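Local coordinates for protein NAD-dependent aldehyde dehydrogenase (Burkholderia multivorans, PDB 5UJU) that probably oxidises aldehydes to the corresponding carboxylic acids with NAD+ as the electron acceptor, as other aldehyde dehydrogenases do, at residues Thr15-Thr20 and Ser123-Ala128; Ala128-Ala133 and Val251-Asp256; Met9-Phe14 and Pro116-Gly121. All coordinates share one frame; numbering follows the deposited sequence.

Overall arrangement
All three contacts use helix 97-132. Contacts 3 and 1 follow one another along it, with centres about 9 Å apart, and pin the first residues of the model, 9-14 and then 15-20, against the helix; their segments alternate along the chain. Contact 2 takes the C-terminal end of the same helix, shares Ala128 with contact 1, and joins it to helix 245-260, which links parallel strands 234-238 and 268-270. Its centre is about 12 Å from that of contact 1 and about 17 Å from that of contact 3. One long helix thus lies between the N-terminal segment and a beta-alpha-beta unit of the mixed sheet, probably the NAD-binding part of the fold.

Contact 1 of 3, residues Thr15-Thr20 and Ser123-Ala128; sequences TKHEDT and SLEILA
Glu125 OE1 is gripped by two donors from the N-terminal segment. His17 NE2 gives it a hydrogen bond of 2.8 Å to OE1, with an N-H...O angle of 159° and the oxygen lying almost in the plane of the imidazole. Lys16 NZ makes a salt bridge to the same Glu125 OE1 at 3.0 Å. The two donors reach different sides of that oxygen: the lysine comes from the syn side and tilted out of the carboxylate plane, the histidine from the anti side and nearer to it. A bend at chi2 (66°) swings Glu125 CD toward the N-terminal segment.

The imidazole itself is sandwiched. Leu124 O lies over the centre of one face, 4.1 Å above the plane, and Lys16 CG lies over the opposite face. At the root of the imidazole, His17 CB touches Leu124 CD1 at 3.6 Å, while His17 CE1 comes to 4.1 Å from Ala128 CB.

Further out, Glu125 OE2 forms a salt bridge with Arg129 NE, and Leu124 packs on Leu165 and Val168 of helix 158-175. His17 sits where helix 12-16 gives way to helix 18-30, at the N-cap position of the second, so the polar grip holds the turn between these helices to helix 97-132. With Lys16, His17 and Arg129 all directed at it, the Glu125 carboxylate very probably stays ionised.

Contact 2 of 3, residues Ala128-Ala133 and Val251-Asp256; sequences ARLNRA and VRIARD
Ile253 points at helix 97-132 and the residue that follows it, and its two branches spread over three partners. Its CG1 stands anti to the carbonyl carbon (chi1 -67°), and the CD1 beyond it reaches Ala133 CB at 3.7 Å and Leu130 CD2 at 3.8 Å. Ile253 CG2 lies 3.6 Å from Arg129 CB. Leu130 runs at a slant to Ile253 and touches it through the CD2 methyl.

Arg129 carries the contact from apolar packing to charge. Its chain is extended from CG to NE, taking the guanidinium past Ile253 toward Asp256, but the two groups do not pair directly: Arg129 NH1 and Asp256 OD2 are 5.2 Å apart, with their planes turned 46° against each other. A water in the guanidinium plane accepts from Arg129 NH1 at 3.0 Å and donates to Asp256 OD2 at 3.1 Å. Arg129 is salt-bridged instead to Glu125 through NE and to Glu260 through NH2.

The helical segments pass 10.0 Å apart at 137°, closer to antiparallel than to perpendicular. Leu130 also packs on Tyr222 and Phe226 of helix 217-230, and Val251 rests on Val268 and Leu270 of strand 268-270, which places helix 245-260 between helix 97-132 and the sheet.

Contact 3 of 3, residues Met9-Phe14 and Pro116-Gly121; sequences MTHALF and PSAWIG
The Ser117 hydroxyl catches the incoming chain just before its first helix: His11 N donates to Ser117 OG at 2.9 Å, with an N-H...O angle of 153°. OG is placed for this by a chi1 of 73°, which sets it between the backbone N and the carbonyl carbon. Of all the residues here, Ser117 has the most surface buried by the contact.

Phe14 comes next. Its CB packs against the backbone of the helix, 3.4 Å from Ser117 O, and CG stands anti to the backbone N (chi1 -175°). The Phe14 and Ile120 side chains lie side by side, pointing the same way, and Phe14 CD1 meets Ile120 CB at 4.0 Å, near the ring plane. Beyond the contact, the Phe14 ring meets Trp172 of helix 158-175 edge-to-face.

Gly121 lets the chains come this near: a CB there would point at the backbone of Leu13 and Phe14. Phe14 CA is 3.8 Å from Gly121 CA, and Leu13 CB is 3.5 Å from Gly121 O. Nearby, Ala118 CB lies oblique to the His11 imidazole, 3.9 Å from His11 CD2.

His11 is the N-cap of helix 12-16, and its ND1 accepts from Leu13 N at 3.0 Å. Since ND1 acts there as an acceptor, a proton on the neutral ring would sit on NE2. The Ser117 hydroxyl thus accepts the N-H of the residue just before the helix, and the rest of the interface is backbone and apolar contact.

Contact 1 of 3, residues Thr15-Thr20 and Ser123-Ala128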
loop_
_atom_site.group_PDB
_atom_site.type_symbol
_atom_site.label_atom_id
_atom_site.label_comp_id
_atom_site.label_asym_id
_atom_site.label_seq_id
_atom_site.Cartn_x
_atom_site.Cartn_y
_atom_site.Cartn_z
ATOM N N THR A 15 19.942 19.986 -0.558
ATOM C CA THR A 15 20.132 21.230 -1.295
ATOM C C THR A 15 21.018 21.019 -2.513
ATOM O O THR A 15 20.799 21.636 -3.560
ATOM C CB THR A 15 20.737 22.294 -0.374
ATOM O OG1 THR A 15 19.835 22.557 0.703
ATOM C CG2 THR A 15 21.025 23.594 -1.127
ATOM N N LYS A 16 22.023 20.147 -2.397
ATOM C CA LYS A 16 22.948 19.924 -3.505
ATOM C C LYS A 16 22.233 19.342 -4.727
ATOM O O LYS A 16 22.529 19.718 -5.870
ATOM C CB LYS A 16 24.079 18.999 -3.050
ATOM C CG LYS A 16 25.001 18.517 -4.161
ATOM C CD LYS A 16 26.102 17.603 -3.627
ATOM C CE LYS A 16 27.088 17.213 -4.722
ATOM N NZ LYS A 16 28.144 16.271 -4.260
ATOM N N HIS A 17 21.285 18.434 -4.509
ATOM C CA HIS A 17 20.630 17.730 -5.609
ATOM C C HIS A 17 19.186 18.176 -5.812
ATOM O O HIS A 17 18.416 17.483 -6.485
ATOM C CB HIS A 17 20.704 16.225 -5.377
ATOM C CG HIS A 17 22.102 15.702 -5.304
ATOM N ND1 HIS A 17 22.960 15.717 -6.384
ATOM C CD2 HIS A 17 22.806 15.178 -4.272
ATOM C CE1 HIS A 17 24.127 15.212 -6.024
ATOM N NE2 HIS A 17 24.058 14.875 -4.749
ATOM N N GLU A 18 18.818 19.342 -5.276
ATOM C CA GLU A 18 17.423 19.767 -5.280
ATOM C C GLU A 18 16.911 20.008 -6.695
ATOM O O GLU A 18 15.753 19.700 -6.998
ATOM C CB GLU A 18 17.260 21.025 -4.431
ATOM C CG GLU A 18 15.802 21.363 -4.182
ATOM C CD GLU A 18 15.621 22.464 -3.153
ATOM O OE1 GLU A 18 16.622 23.126 -2.802
ATOM O OE2 GLU A 18 14.479 22.654 -2.686
ATOM N N ASP A 19 17.755 20.561 -7.574
ATOM C CA ASP A 19 17.330 20.809 -8.950
ATOM C C ASP A 19 16.991 19.508 -9.668
ATOM O O ASP A 19 15.980 19.429 -10.372
ATOM C CB ASP A 19 18.408 21.583 -9.704
ATOM C CG ASP A 19 18.430 23.055 -9.339
ATOM O OD1 ASP A 19 17.506 23.502 -8.620
ATOM O OD2 ASP A 19 19.370 23.761 -9.766
ATOM N N THR A 20 17.827 18.475 -9.504
ATOM C CA THR A 20 17.507 17.172 -10.086
ATOM C C THR A 20 16.207 16.619 -9.510
ATOM O O THR A 20 15.370 16.079 -10.247
ATOM C CB THR A 20 18.645 16.182 -9.849
ATOM O OG1 THR A 20 19.843 16.666 -10.462
ATOM C CG2 THR A 20 18.299 14.824 -10.449
ATOM N N SER A 123 20.292 9.607 -0.634
ATOM C CA SER A 123 19.936 8.764 -1.779
ATOM C C SER A 123 20.394 9.388 -3.095
ATOM O O SER A 123 20.959 8.701 -3.955
ATOM C CB SER A 123 18.434 8.493 -1.798
ATOM O OG SER A 123 18.083 7.634 -0.728
ATOM N N LEU A 124 20.163 10.690 -3.270
ATOM C CA LEU A 124 20.523 11.323 -4.535
ATOM C C LEU A 124 22.028 11.382 -4.717
ATOM O O LEU A 124 22.525 11.271 -5.845
ATOM C CB LEU A 124 19.923 12.726 -4.621
ATOM C CG LEU A 124 18.395 12.751 -4.538
ATOM C CD1 LEU A 124 17.840 14.185 -4.407
ATOM C CD2 LEU A 124 17.786 12.023 -5.722
ATOM N N GLU A 125 22.768 11.558 -3.624
ATOM C CA GLU A 125 24.222 11.556 -3.707
ATOM C C GLU A 125 24.750 10.173 -4.054
ATOM O O GLU A 125 25.685 10.046 -4.856
ATOM C CB GLU A 125 24.820 12.064 -2.394
ATOM C CG GLU A 125 26.339 11.967 -2.309
ATOM C CD GLU A 125 27.082 12.877 -3.285
ATOM O OE1 GLU A 125 26.496 13.864 -3.784
ATOM O OE2 GLU A 125 28.274 12.595 -3.543
ATOM N N ILE A 126 24.180 9.125 -3.452
ATOM C CA ILE A 126 24.567 7.768 -3.821
ATOM C C ILE A 126 24.367 7.559 -5.325
ATOM O O ILE A 126 25.252 7.045 -6.018
ATOM C CB ILE A 126 23.779 6.731 -3.002
ATOM C CG1 ILE A 126 24.133 6.819 -1.503
ATOM C CG2 ILE A 126 23.987 5.318 -3.590
ATOM C CD1 ILE A 126 23.207 6.011 -0.602
ATOM N N LEU A 127 23.210 7.988 -5.851
ATOM C CA LEU A 127 22.918 7.825 -7.283
ATOM C C LEU A 127 23.931 8.561 -8.156
ATOM O O LEU A 127 24.350 8.048 -9.201
ATOM C CB LEU A 127 21.493 8.294 -7.591
ATOM C CG LEU A 127 20.420 7.380 -6.979
ATOM C CD1 LEU A 127 19.011 7.834 -7.317
ATOM C CD2 LEU A 127 20.660 5.979 -7.477
ATOM N N ALA A 128 24.339 9.764 -7.740
ATOM C CA ALA A 128 25.352 10.493 -8.491
ATOM C C ALA A 128 26.644 9.694 -8.563
ATOM O O ALA A 128 27.268 9.604 -9.625
ATOM C CB ALA A 128 25.601 11.862 -7.843
#

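Contact 2 of 3, residues Ala128-Ala133 and Val251-Asp256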
loop_
_atom_site.group_PDB
_atom_site.type_symbol
_atom_site.label_atom_id
_atom_site.label_comp_id
_atom_site.label_asym_id
_atom_site.label_seq_id
_atom_site.Cartn_x
_atom_site.Cartn_y
_atom_site.Cartn_z
ATOM N N ALA A 128 24.339 9.764 -7.740
ATOM C CA ALA A 128 25.352 10.493 -8.491
ATOM C C ALA A 128 26.644 9.694 -8.563
ATOM O O ALA A 128 27.268 9.604 -9.625
ATOM C CB ALA A 128 25.601 11.862 -7.843
ATOM N N ARG A 129 27.046 9.081 -7.446
ATOM C CA ARG A 129 28.284 8.312 -7.433
ATOM C C ARG A 129 28.129 6.999 -8.193
ATOM O O ARG A 129 29.080 6.526 -8.822
ATOM C CB ARG A 129 28.726 8.059 -5.995
ATOM C CG ARG A 129 28.930 9.350 -5.196
ATOM C CD ARG A 129 29.807 9.147 -3.970
ATOM N NE ARG A 129 29.866 10.357 -3.152
ATOM C CZ ARG A 129 30.530 10.455 -2.005
ATOM N NH1 ARG A 129 31.213 9.413 -1.532
ATOM N NH2 ARG A 129 30.514 11.595 -1.335
ATOM N N LEU A 130 26.955 6.387 -8.127
ATOM C CA LEU A 130 26.740 5.186 -8.922
ATOM C C LEU A 130 26.882 5.495 -10.407
ATOM O O LEU A 130 27.523 4.737 -11.141
ATOM C CB LEU A 130 25.371 4.592 -8.614
ATOM C CG LEU A 130 25.161 4.000 -7.219
ATOM C CD1 LEU A 130 23.705 3.582 -7.078
ATOM C CD2 LEU A 130 26.075 2.809 -7.020
ATOM N N ASN A 131 26.347 6.641 -10.855
ATOM C CA ASN A 131 26.517 7.022 -12.257
ATOM C C ASN A 131 27.991 7.156 -12.617
ATOM O O ASN A 131 28.418 6.694 -13.682
ATOM C CB ASN A 131 25.778 8.323 -12.568
ATOM C CG ASN A 131 25.812 8.659 -14.045
ATOM O OD1 ASN A 131 26.265 9.726 -14.439
ATOM N ND2 ASN A 131 25.315 7.745 -14.869
ATOM N N ARG A 132 28.793 7.774 -11.738
ATOM C CA ARG A 132 30.221 7.880 -12.024
ATOM C C ARG A 132 30.906 6.523 -12.084
ATOM O O ARG A 132 31.946 6.405 -12.738
ATOM C CB ARG A 132 30.932 8.757 -10.988
ATOM C CG ARG A 132 30.572 10.228 -11.067
ATOM C CD ARG A 132 31.539 11.064 -10.229
ATOM N NE ARG A 132 31.051 11.245 -8.863
ATOM C CZ ARG A 132 30.161 12.162 -8.496
ATOM N NH1 ARG A 132 29.653 12.996 -9.396
ATOM N NH2 ARG A 132 29.781 12.243 -7.228
ATOM N N ALA A 133 30.358 5.507 -11.418
ATOM C CA ALA A 133 30.896 4.151 -11.447
ATOM C C ALA A 133 30.245 3.280 -12.521
ATOM O O ALA A 133 30.364 2.048 -12.462
ATOM C CB ALA A 133 30.728 3.484 -10.075
ATOM N N VAL A 251 26.380 -1.431 -2.727
ATOM C CA VAL A 251 26.392 -1.298 -1.275
ATOM C C VAL A 251 27.636 -0.543 -0.811
ATOM O O VAL A 251 27.553 0.331 0.057
ATOM C CB VAL A 251 26.283 -2.678 -0.609
ATOM C CG1 VAL A 251 26.572 -2.545 0.888
ATOM C CG2 VAL A 251 24.883 -3.273 -0.846
ATOM N N ARG A 252 28.801 -0.859 -1.387
ATOM C CA ARG A 252 30.035 -0.160 -1.023
ATOM C C ARG A 252 29.885 1.349 -1.197
ATOM O O ARG A 252 30.253 2.135 -0.314
ATOM C CB ARG A 252 31.199 -0.688 -1.873
ATOM C CG ARG A 252 32.577 -0.038 -1.599
ATOM C CD ARG A 252 33.545 -0.233 -2.796
ATOM N NE ARG A 252 33.244 0.647 -3.929
ATOM C CZ ARG A 252 33.470 0.344 -5.210
ATOM N NH1 ARG A 252 34.003 -0.823 -5.548
ATOM N NH2 ARG A 252 33.163 1.217 -6.160
ATOM N N ILE A 253 29.350 1.773 -2.341
ATOM C CA ILE A 253 29.208 3.198 -2.614
ATOM C C ILE A 253 28.171 3.824 -1.685
ATOM O O ILE A 253 28.374 4.931 -1.167
ATOM C CB ILE A 253 28.875 3.419 -4.102
ATOM C CG1 ILE A 253 30.077 3.015 -4.967
ATOM C CG2 ILE A 253 28.520 4.864 -4.356
ATOM C CD1 ILE A 253 29.817 3.072 -6.500
ATOM N N ALA A 254 27.062 3.115 -1.429
ATOM C CA ALA A 254 26.069 3.606 -0.476
ATOM C C ALA A 254 26.686 3.839 0.900
ATOM O O ALA A 254 26.431 4.868 1.535
ATOM C CB ALA A 254 24.911 2.616 -0.345
ATOM N N ARG A 255 27.494 2.887 1.371
ATOM C CA ARG A 255 28.111 2.984 2.690
ATOM C C ARG A 255 29.098 4.141 2.760
ATOM O O ARG A 255 29.214 4.806 3.795
ATOM C CB ARG A 255 28.805 1.665 3.020
ATOM C CG ARG A 255 27.832 0.506 3.223
ATOM C CD ARG A 255 28.567 -0.803 3.415
ATOM N NE ARG A 255 29.404 -0.803 4.617
ATOM C CZ ARG A 255 28.965 -1.157 5.821
ATOM N NH1 ARG A 255 27.699 -1.516 5.989
ATOM N NH2 ARG A 255 29.780 -1.139 6.860
ATOM N N ASP A 256 29.824 4.383 1.669
ATOM C CA ASP A 256 30.701 5.548 1.582
ATOM C C ASP A 256 29.935 6.831 1.852
ATOM O O ASP A 256 30.355 7.669 2.661
ATOM C CB ASP A 256 31.327 5.618 0.189
ATOM C CG ASP A 256 32.449 4.635 0.005
ATOM O OD1 ASP A 256 32.903 4.040 1.007
ATOM O OD2 ASP A 256 32.879 4.467 -1.153
HETATM O O HOH W 1 31.915 6.877 -2.911
#

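Contact 3 of 3, residues Met9-Phe14 and Pro116-Gly121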
loop_
_atom_site.group_PDB
_atom_site.type_symbol
_atom_site.label_atom_id
_atom_site.label_comp_id
_atom_site.label_asym_id
_atom_site.label_seq_id
_atom_site.Cartn_x
_atom_site.Cartn_y
_atom_site.Cartn_z
ATOM N N MET A 9 16.152 20.985 9.933
ATOM C CA MET A 9 16.986 21.686 8.958
ATOM C C MET A 9 17.201 20.857 7.678
ATOM O O MET A 9 17.198 19.625 7.728
ATOM C CB MET A 9 18.335 22.018 9.590
ATOM C CG MET A 9 19.043 20.787 10.154
ATOM S SD MET A 9 20.613 21.092 11.002
ATOM C CE MET A 9 21.101 19.399 11.380
ATOM N N THR A 10 17.426 21.533 6.547
ATOM C CA THR A 10 17.595 20.854 5.266
ATOM C C THR A 10 19.000 20.278 5.162
ATOM O O THR A 10 19.987 20.991 5.378
ATOM C CB THR A 10 17.335 21.804 4.095
ATOM O OG1 THR A 10 16.019 22.366 4.200
ATOM C CG2 THR A 10 17.457 21.055 2.764
ATOM N N HIS A 11 19.094 18.986 4.856
ATOM C CA HIS A 11 20.406 18.371 4.727
ATOM C C HIS A 11 21.155 18.968 3.542
ATOM O O HIS A 11 20.555 19.300 2.517
ATOM C CB HIS A 11 20.288 16.856 4.572
ATOM C CG HIS A 11 21.574 16.146 4.829
ATOM N ND1 HIS A 11 22.581 16.068 3.891
ATOM C CD2 HIS A 11 22.050 15.546 5.947
ATOM C CE1 HIS A 11 23.610 15.419 4.411
ATOM N NE2 HIS A 11 23.314 15.093 5.657
ATOM N N ALA A 12 22.480 19.102 3.685
ATOM C CA ALA A 12 23.277 19.713 2.620
ATOM C C ALA A 12 23.162 18.928 1.313
ATOM O O ALA A 12 23.142 19.516 0.226
ATOM C CB ALA A 12 24.742 19.828 3.054
ATOM N N LEU A 13 23.073 17.597 1.396
ATOM C CA LEU A 13 22.960 16.801 0.176
ATOM C C LEU A 13 21.598 16.974 -0.490
ATOM O O LEU A 13 21.481 16.784 -1.705
ATOM C CB LEU A 13 23.222 15.321 0.472
ATOM C CG LEU A 13 24.664 15.008 0.882
ATOM C CD1 LEU A 13 24.849 13.535 1.183
ATOM C CD2 LEU A 13 25.614 15.464 -0.217
ATOM N N PHE A 14 20.563 17.311 0.282
ATOM C CA PHE A 14 19.277 17.656 -0.317
ATOM C C PHE A 14 19.396 18.926 -1.150
ATOM O O PHE A 14 18.995 18.962 -2.322
ATOM C CB PHE A 14 18.212 17.820 0.776
ATOM C CG PHE A 14 16.820 18.051 0.240
ATOM C CD1 PHE A 14 15.949 16.993 0.062
ATOM C CD2 PHE A 14 16.394 19.329 -0.096
ATOM C CE1 PHE A 14 14.674 17.200 -0.437
ATOM C CE2 PHE A 14 15.122 19.545 -0.600
ATOM C CZ PHE A 14 14.258 18.476 -0.763
ATOM N N PRO A 116 13.476 13.361 6.475
ATOM C CA PRO A 116 13.377 13.180 5.012
ATOM C C PRO A 116 14.461 13.872 4.192
ATOM O O PRO A 116 14.904 13.304 3.185
ATOM C CB PRO A 116 11.984 13.751 4.695
ATOM C CG PRO A 116 11.206 13.557 5.954
ATOM C CD PRO A 116 12.201 13.776 7.082
ATOM N N SER A 117 14.899 15.085 4.560
ATOM C CA SER A 117 15.872 15.749 3.694
ATOM C C SER A 117 17.190 14.989 3.672
ATOM O O SER A 117 17.873 14.962 2.643
ATOM C CB SER A 117 16.088 17.208 4.108
ATOM O OG SER A 117 16.838 17.289 5.312
ATOM N N ALA A 118 17.542 14.329 4.775
ATOM C CA ALA A 118 18.721 13.468 4.776
ATOM C C ALA A 118 18.491 12.196 3.962
ATOM O O ALA A 118 19.380 11.757 3.218
ATOM C CB ALA A 118 19.082 13.095 6.203
ATOM N N TRP A 119 17.325 11.569 4.114
ATOM C CA TRP A 119 17.079 10.327 3.373
ATOM C C TRP A 119 17.142 10.575 1.878
ATOM O O TRP A 119 17.784 9.817 1.137
ATOM C CB TRP A 119 15.729 9.716 3.747
ATOM C CG TRP A 119 15.474 9.629 5.202
ATOM C CD1 TRP A 119 16.403 9.540 6.210
ATOM C CD2 TRP A 119 14.196 9.661 5.833
ATOM N NE1 TRP A 119 15.769 9.497 7.433
ATOM C CE2 TRP A 119 14.412 9.578 7.227
ATOM C CE3 TRP A 119 12.879 9.739 5.354
ATOM C CZ2 TRP A 119 13.364 9.587 8.143
ATOM C CZ3 TRP A 119 11.835 9.742 6.271
ATOM C CH2 TRP A 119 12.084 9.661 7.645
ATOM N N ILE A 120 16.501 11.653 1.423
ATOM C CA ILE A 120 16.484 11.978 -0.004
ATOM C C ILE A 120 17.861 12.450 -0.456
ATOM O O ILE A 120 18.381 12.013 -1.488
ATOM C CB ILE A 120 15.399 13.040 -0.297
ATOM C CG1 ILE A 120 14.000 12.586 0.182
ATOM C CG2 ILE A 120 15.387 13.422 -1.780
ATOM C CD1 ILE A 120 13.460 11.367 -0.490
ATOM N N GLY A 121 18.480 13.350 0.316
ATOM C CA GLY A 121 19.775 13.869 -0.092
ATOM C C GLY A 121 20.826 12.783 -0.194
ATOM O O GLY A 121 21.559 12.696 -1.188
#